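Local coordinates for protein DNA polymerase sliding clamp (Archaeoglobus fulgidus, PDB 1RWZ) that forms a ring-shaped homotrimer around DNA and probably serves as a moving platform that tethers the polymerase and other proteins during replication, at residues Pro128-Ala141 with Phe174-Glu188. Sequence-based numbering, arbitrary orientation.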
loop_
_atom_site.group_PDB
_atom_site.type_symbol
_atom_site.label_atom_id
_atom_site.label_comp_id
_atom_site.label_asym_id
_atom_site.label_seq_id
_atom_site.Cartn_x
_atom_site.Cartn_y
_atom_site.Cartn_z
ATOM N N PRO A 128 5.387 -41.233 -2.960
ATOM C CA PRO A 128 4.763 -41.710 -4.196
ATOM C C PRO A 128 4.175 -40.688 -5.165
ATOM O O PRO A 128 4.099 -40.953 -6.362
ATOM C CB PRO A 128 3.699 -42.673 -3.683
ATOM C CG PRO A 128 3.239 -41.994 -2.436
ATOM C CD PRO A 128 4.550 -41.573 -1.793
ATOM N N ALA A 129 3.751 -39.535 -4.662
ATOM C CA ALA A 129 3.144 -38.522 -5.523
ATOM C C ALA A 129 4.055 -37.339 -5.816
ATOM O O ALA A 129 4.686 -36.790 -4.913
ATOM C CB ALA A 129 1.845 -38.028 -4.900
ATOM N N LYS A 130 4.114 -36.950 -7.085
ATOM C CA LYS A 130 4.931 -35.817 -7.506
ATOM C C LYS A 130 4.041 -34.917 -8.350
ATOM O O LYS A 130 3.501 -35.348 -9.370
ATOM C CB LYS A 130 6.126 -36.285 -8.336
ATOM C CG LYS A 130 7.042 -35.144 -8.752
ATOM C CD LYS A 130 8.183 -35.636 -9.627
ATOM C CE LYS A 130 9.026 -34.470 -10.118
ATOM N NZ LYS A 130 10.115 -34.937 -11.024
ATOM N N ILE A 131 3.899 -33.669 -7.917
ATOM C CA ILE A 131 3.049 -32.703 -8.596
ATOM C C ILE A 131 3.841 -31.439 -8.906
ATOM O O ILE A 131 4.438 -30.851 -8.009
ATOM C CB ILE A 131 1.842 -32.311 -7.697
ATOM C CG1 ILE A 131 1.095 -33.565 -7.232
ATOM C CG2 ILE A 131 0.896 -31.398 -8.455
ATOM C CD1 ILE A 131 1.385 -33.953 -5.789
ATOM N N VAL A 132 3.848 -31.027 -10.171
ATOM C CA VAL A 132 4.562 -29.815 -10.567
ATOM C C VAL A 132 3.540 -28.805 -11.082
ATOM O O VAL A 132 2.737 -29.113 -11.968
ATOM C CB VAL A 132 5.615 -30.104 -11.664
ATOM C CG1 VAL A 132 6.379 -28.821 -12.009
ATOM C CG2 VAL A 132 6.589 -31.167 -11.176
ATOM N N MET A 133 3.564 -27.606 -10.508
ATOM C CA MET A 133 2.617 -26.559 -10.876
ATOM C C MET A 133 3.224 -25.180 -10.681
ATOM O O MET A 133 4.378 -25.044 -10.277
ATOM C CB MET A 133 1.356 -26.674 -10.009
ATOM C CG MET A 133 1.625 -26.503 -8.513
ATOM S SD MET A 133 0.165 -26.791 -7.475
ATOM C CE MET A 133 -0.860 -25.447 -8.008
ATOM N N ASP A 134 2.435 -24.154 -10.979
ATOM C CA ASP A 134 2.883 -22.782 -10.802
ATOM C C ASP A 134 2.738 -22.440 -9.322
ATOM O O ASP A 134 1.692 -22.695 -8.730
ATOM C CB ASP A 134 2.012 -21.834 -11.618
ATOM C CG ASP A 134 2.448 -20.394 -11.481
ATOM O OD1 ASP A 134 3.399 -19.993 -12.180
ATOM O OD2 ASP A 134 1.849 -19.670 -10.659
ATOM N N ALA A 135 3.781 -21.867 -8.731
ATOM C CA ALA A 135 3.763 -21.510 -7.313
ATOM C C ALA A 135 2.701 -20.462 -6.990
ATOM O O ALA A 135 2.142 -20.454 -5.891
ATOM C CB ALA A 135 5.136 -21.013 -6.884
ATOM N N GLY A 136 2.425 -19.580 -7.948
ATOM C CA GLY A 136 1.425 -18.548 -7.731
ATOM C C GLY A 136 0.034 -19.134 -7.602
ATOM O O GLY A 136 -0.783 -18.662 -6.804
ATOM N N GLU A 137 -0.241 -20.165 -8.394
ATOM C CA GLU A 137 -1.533 -20.834 -8.368
ATOM C C GLU A 137 -1.692 -21.546 -7.024
ATOM O O GLU A 137 -2.770 -21.528 -6.423
ATOM C CB GLU A 137 -1.621 -21.847 -9.509
ATOM C CG GLU A 137 -2.958 -22.552 -9.631
ATOM C CD GLU A 137 -4.102 -21.615 -10.001
ATOM O OE1 GLU A 137 -3.860 -20.410 -10.229
ATOM O OE2 GLU A 137 -5.251 -22.092 -10.068
ATOM N N PHE A 138 -0.611 -22.169 -6.563
ATOM C CA PHE A 138 -0.614 -22.876 -5.282
ATOM C C PHE A 138 -0.874 -21.861 -4.171
ATOM O O PHE A 138 -1.694 -22.088 -3.279
ATOM C CB PHE A 138 0.744 -23.552 -5.062
ATOM C CG PHE A 138 0.877 -24.254 -3.734
ATOM C CD1 PHE A 138 0.266 -25.483 -3.512
ATOM C CD2 PHE A 138 1.639 -23.691 -2.716
ATOM C CE1 PHE A 138 0.419 -26.147 -2.286
ATOM C CE2 PHE A 138 1.798 -24.346 -1.489
ATOM C CZ PHE A 138 1.187 -25.575 -1.277
ATOM N N LYS A 139 -0.176 -20.732 -4.247
ATOM C CA LYS A 139 -0.307 -19.663 -3.265
ATOM C C LYS A 139 -1.760 -19.204 -3.156
ATOM O O LYS A 139 -2.260 -18.963 -2.058
ATOM C CB LYS A 139 0.602 -18.493 -3.662
ATOM C CG LYS A 139 0.655 -17.331 -2.682
ATOM C CD LYS A 139 1.796 -16.391 -3.050
ATOM C CE LYS A 139 1.911 -15.220 -2.086
ATOM N NZ LYS A 139 3.166 -14.443 -2.319
ATOM N N LYS A 140 -2.437 -19.087 -4.296
ATOM C CA LYS A 140 -3.833 -18.667 -4.314
ATOM C C LYS A 140 -4.724 -19.726 -3.671
ATOM O O LYS A 140 -5.689 -19.400 -2.976
ATOM C CB LYS A 140 -4.295 -18.412 -5.752
ATOM C CG LYS A 140 -3.692 -17.173 -6.391
ATOM C CD LYS A 140 -4.039 -17.122 -7.877
ATOM C CE LYS A 140 -3.466 -15.887 -8.551
ATOM N NZ LYS A 140 -4.093 -14.638 -8.034
ATOM N N ALA A 141 -4.402 -20.994 -3.906
ATOM C CA ALA A 141 -5.181 -22.085 -3.337
ATOM C C ALA A 141 -5.089 -22.038 -1.814
ATOM O O ALA A 141 -6.097 -22.170 -1.116
ATOM C CB ALA A 141 -4.666 -23.429 -3.851
ATOM N N PHE A 174 -9.713 -27.113 -4.143
ATOM C CA PHE A 174 -8.887 -26.656 -5.252
ATOM C C PHE A 174 -8.545 -27.965 -5.946
ATOM O O PHE A 174 -8.122 -28.919 -5.293
ATOM C CB PHE A 174 -7.608 -25.992 -4.739
ATOM C CG PHE A 174 -6.529 -25.869 -5.781
ATOM C CD1 PHE A 174 -6.545 -24.828 -6.706
ATOM C CD2 PHE A 174 -5.509 -26.813 -5.852
ATOM C CE1 PHE A 174 -5.555 -24.732 -7.687
ATOM C CE2 PHE A 174 -4.516 -26.728 -6.830
ATOM C CZ PHE A 174 -4.541 -25.684 -7.747
ATOM N N HIS A 175 -8.738 -28.034 -7.257
ATOM C CA HIS A 175 -8.451 -29.268 -7.965
ATOM C C HIS A 175 -7.911 -29.026 -9.362
ATOM O O HIS A 175 -8.441 -28.205 -10.115
ATOM C CB HIS A 175 -9.717 -30.125 -8.057
ATOM C CG HIS A 175 -9.550 -31.369 -8.874
ATOM N ND1 HIS A 175 -10.559 -31.882 -9.659
ATOM C CD2 HIS A 175 -8.498 -32.208 -9.020
ATOM C CE1 HIS A 175 -10.135 -32.982 -10.255
ATOM N NE2 HIS A 175 -8.887 -33.201 -9.884
ATOM N N MET A 176 -6.844 -29.741 -9.689
ATOM C CA MET A 176 -6.231 -29.662 -11.006
ATOM C C MET A 176 -5.979 -31.072 -11.506
ATOM O O MET A 176 -5.427 -31.908 -10.791
ATOM C CB MET A 176 -4.916 -28.886 -10.955
ATOM C CG MET A 176 -5.102 -27.379 -10.965
ATOM S SD MET A 176 -3.528 -26.518 -11.040
ATOM C CE MET A 176 -3.096 -26.748 -12.719
ATOM N N THR A 177 -6.401 -31.339 -12.736
ATOM C CA THR A 177 -6.215 -32.649 -13.338
ATOM C C THR A 177 -4.812 -32.755 -13.916
ATOM O O THR A 177 -4.091 -31.766 -14.013
ATOM C CB THR A 177 -7.211 -32.886 -14.486
ATOM O OG1 THR A 177 -7.028 -31.871 -15.479
ATOM C CG2 THR A 177 -8.641 -32.839 -13.975
ATOM N N GLU A 178 -4.433 -33.964 -14.309
ATOM C CA GLU A 178 -3.118 -34.192 -14.887
ATOM C C GLU A 178 -2.836 -33.256 -16.061
ATOM O O GLU A 178 -1.743 -32.697 -16.169
ATOM C CB GLU A 178 -2.998 -35.649 -15.338
ATOM C CG GLU A 178 -1.798 -35.928 -16.224
ATOM C CD GLU A 178 -1.657 -37.399 -16.550
ATOM O OE1 GLU A 178 -2.696 -38.083 -16.663
ATOM O OE2 GLU A 178 -0.509 -37.867 -16.705
ATOM N N THR A 179 -3.819 -33.072 -16.937
ATOM C CA THR A 179 -3.615 -32.210 -18.097
ATOM C C THR A 179 -3.389 -30.747 -17.723
ATOM O O THR A 179 -2.713 -30.015 -18.444
ATOM C CB THR A 179 -4.800 -32.308 -19.096
ATOM O OG1 THR A 179 -4.421 -31.701 -20.339
ATOM C CG2 THR A 179 -6.026 -31.593 -18.559
ATOM N N GLU A 180 -3.937 -30.324 -16.586
ATOM C CA GLU A 180 -3.789 -28.942 -16.134
ATOM C C GLU A 180 -2.449 -28.679 -15.440
ATOM O O GLU A 180 -1.987 -27.541 -15.370
ATOM C CB GLU A 180 -4.930 -28.580 -15.177
ATOM C CG GLU A 180 -6.312 -28.590 -15.821
ATOM C CD GLU A 180 -7.424 -28.284 -14.832
ATOM O OE1 GLU A 180 -7.633 -29.085 -13.892
ATOM O OE2 GLU A 180 -8.091 -27.239 -14.997
ATOM N N LEU A 181 -1.832 -29.737 -14.927
ATOM C CA LEU A 181 -0.553 -29.618 -14.229
ATOM C C LEU A 181 0.616 -29.626 -15.205
ATOM O O LEU A 181 0.492 -30.128 -16.320
ATOM C CB LEU A 181 -0.404 -30.775 -13.237
ATOM C CG LEU A 181 -1.438 -30.782 -12.106
ATOM C CD1 LEU A 181 -1.461 -32.142 -11.425
ATOM C CD2 LEU A 181 -1.100 -29.675 -11.112
ATOM N N ILE A 182 1.750 -29.074 -14.781
ATOM C CA ILE A 182 2.940 -29.037 -15.630
ATOM C C ILE A 182 3.511 -30.449 -15.753
ATOM O O ILE A 182 3.914 -30.877 -16.835
ATOM C CB ILE A 182 4.003 -28.078 -15.049
ATOM C CG1 ILE A 182 3.439 -26.653 -15.010
ATOM C CG2 ILE A 182 5.275 -28.124 -15.893
ATOM C CD1 ILE A 182 4.336 -25.636 -14.318
ATOM N N GLU A 183 3.540 -31.166 -14.633
ATOM C CA GLU A 183 4.020 -32.544 -14.584
ATOM C C GLU A 183 3.267 -33.212 -13.436
ATOM O O GLU A 183 3.024 -32.584 -12.408
ATOM C CB GLU A 183 5.533 -32.596 -14.331
ATOM C CG GLU A 183 6.079 -34.017 -14.209
ATOM C CD GLU A 183 7.586 -34.073 -14.005
ATOM O OE1 GLU A 183 8.090 -35.158 -13.641
ATOM O OE2 GLU A 183 8.269 -33.044 -14.211
ATOM N N PHE A 184 2.888 -34.472 -13.617
ATOM C CA PHE A 184 2.137 -35.195 -12.595
ATOM C C PHE A 184 2.310 -36.692 -12.812
ATOM O O PHE A 184 2.159 -37.176 -13.931
ATOM C CB PHE A 184 0.659 -34.822 -12.696
ATOM C CG PHE A 184 -0.209 -35.471 -11.658
ATOM C CD1 PHE A 184 0.047 -35.283 -10.300
ATOM C CD2 PHE A 184 -1.306 -36.239 -12.036
ATOM C CE1 PHE A 184 -0.784 -35.851 -9.331
ATOM C CE2 PHE A 184 -2.142 -36.811 -11.080
ATOM C CZ PHE A 184 -1.880 -36.617 -9.722
ATOM N N ASN A 185 2.604 -37.429 -11.745
ATOM C CA ASN A 185 2.813 -38.866 -11.878
ATOM C C ASN A 185 1.626 -39.725 -11.437
ATOM O O ASN A 185 1.698 -40.952 -11.473
ATOM C CB ASN A 185 4.086 -39.269 -11.125
ATOM C CG ASN A 185 3.889 -39.330 -9.625
ATOM O OD1 ASN A 185 2.995 -38.692 -9.074
ATOM N ND2 ASN A 185 4.741 -40.092 -8.955
ATOM N N GLY A 186 0.538 -39.076 -11.035
ATOM C CA GLY A 186 -0.656 -39.797 -10.620
ATOM C C GLY A 186 -0.540 -40.646 -9.365
ATOM O O GLY A 186 -1.390 -41.506 -9.121
ATOM N N GLY A 187 0.501 -40.414 -8.571
ATOM C CA GLY A 187 0.687 -41.178 -7.351
ATOM C C GLY A 187 -0.446 -40.973 -6.363
ATOM O O GLY A 187 -1.033 -39.894 -6.294
ATOM N N GLU A 188 -0.760 -42.009 -5.592
ATOM C CA GLU A 188 -1.831 -41.920 -4.607
ATOM C C GLU A 188 -1.265 -41.509 -3.254
ATOM O O GLU A 188 -0.366 -42.163 -2.725
ATOM C CB GLU A 188 -2.557 -43.264 -4.486
ATOM C CG GLU A 188 -3.243 -43.697 -5.774
ATOM C CD GLU A 188 -4.092 -44.942 -5.599
ATOM O OE1 GLU A 188 -3.558 -45.969 -5.126
ATOM O OE2 GLU A 188 -5.292 -44.893 -5.938
#
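Asn-185 grips the backbone on entry to strand 129-134, at Pro-128 and Lys-130, with both ends of its amide. Its CG stands between the backbone N and the carbonyl carbon (chi1 77°), which turns the short side chain onto the facing strand. From CB the chain reaches CG, which lies 4.0 Å from Lys-130 CB; beyond it, ND2 donates to Pro-128 O at 2.8 Å, and OD1 accepts from Lys-130 N at 2.9 Å. The N-H of Gly-187 reaches the same OD1 from the opposite face of the amide plane, closing an Asx turn. Asparagine suits this place because one planar group both donates and accepts. Gly-187, with no side chain, brings its CA to 3.6 Å from Pro-128 O in a CA-H...O contact.

Farther along, the edge strand carries one extra residue, so that Val-132 is met by two, Ile-182 and Glu-183: a classic beta bulge. Val-132 N donates to Glu-183 O at 2.8 Å, while Val-132 O receives Ile-182 N and, weakly, Glu-183 N. The branched Val-132 spreads its methyls, CG1 against Ile-182 and CG2 against Glu-183 CB; the extended Lys-130 chain brings NZ to 3.3 Å from Glu-183 OE1, a salt bridge whose hydrogen bond is weak.

At the other end, Ala-141 CB sits over one face of the Phe-174 ring, 3.8 Å from its centroid, a CH-pi contact that the small methyl allows. Met-133, bent at chi3, brings CE to Phe-174 CZ.

Within this chain, strand 183-184 is the outermost of the sheet, next to 129-134, whose other neighbour is strand 210-215; helix 135-146 packs on strand 170-176, where Phe-174 continues the sheet into a second subunit of the ring.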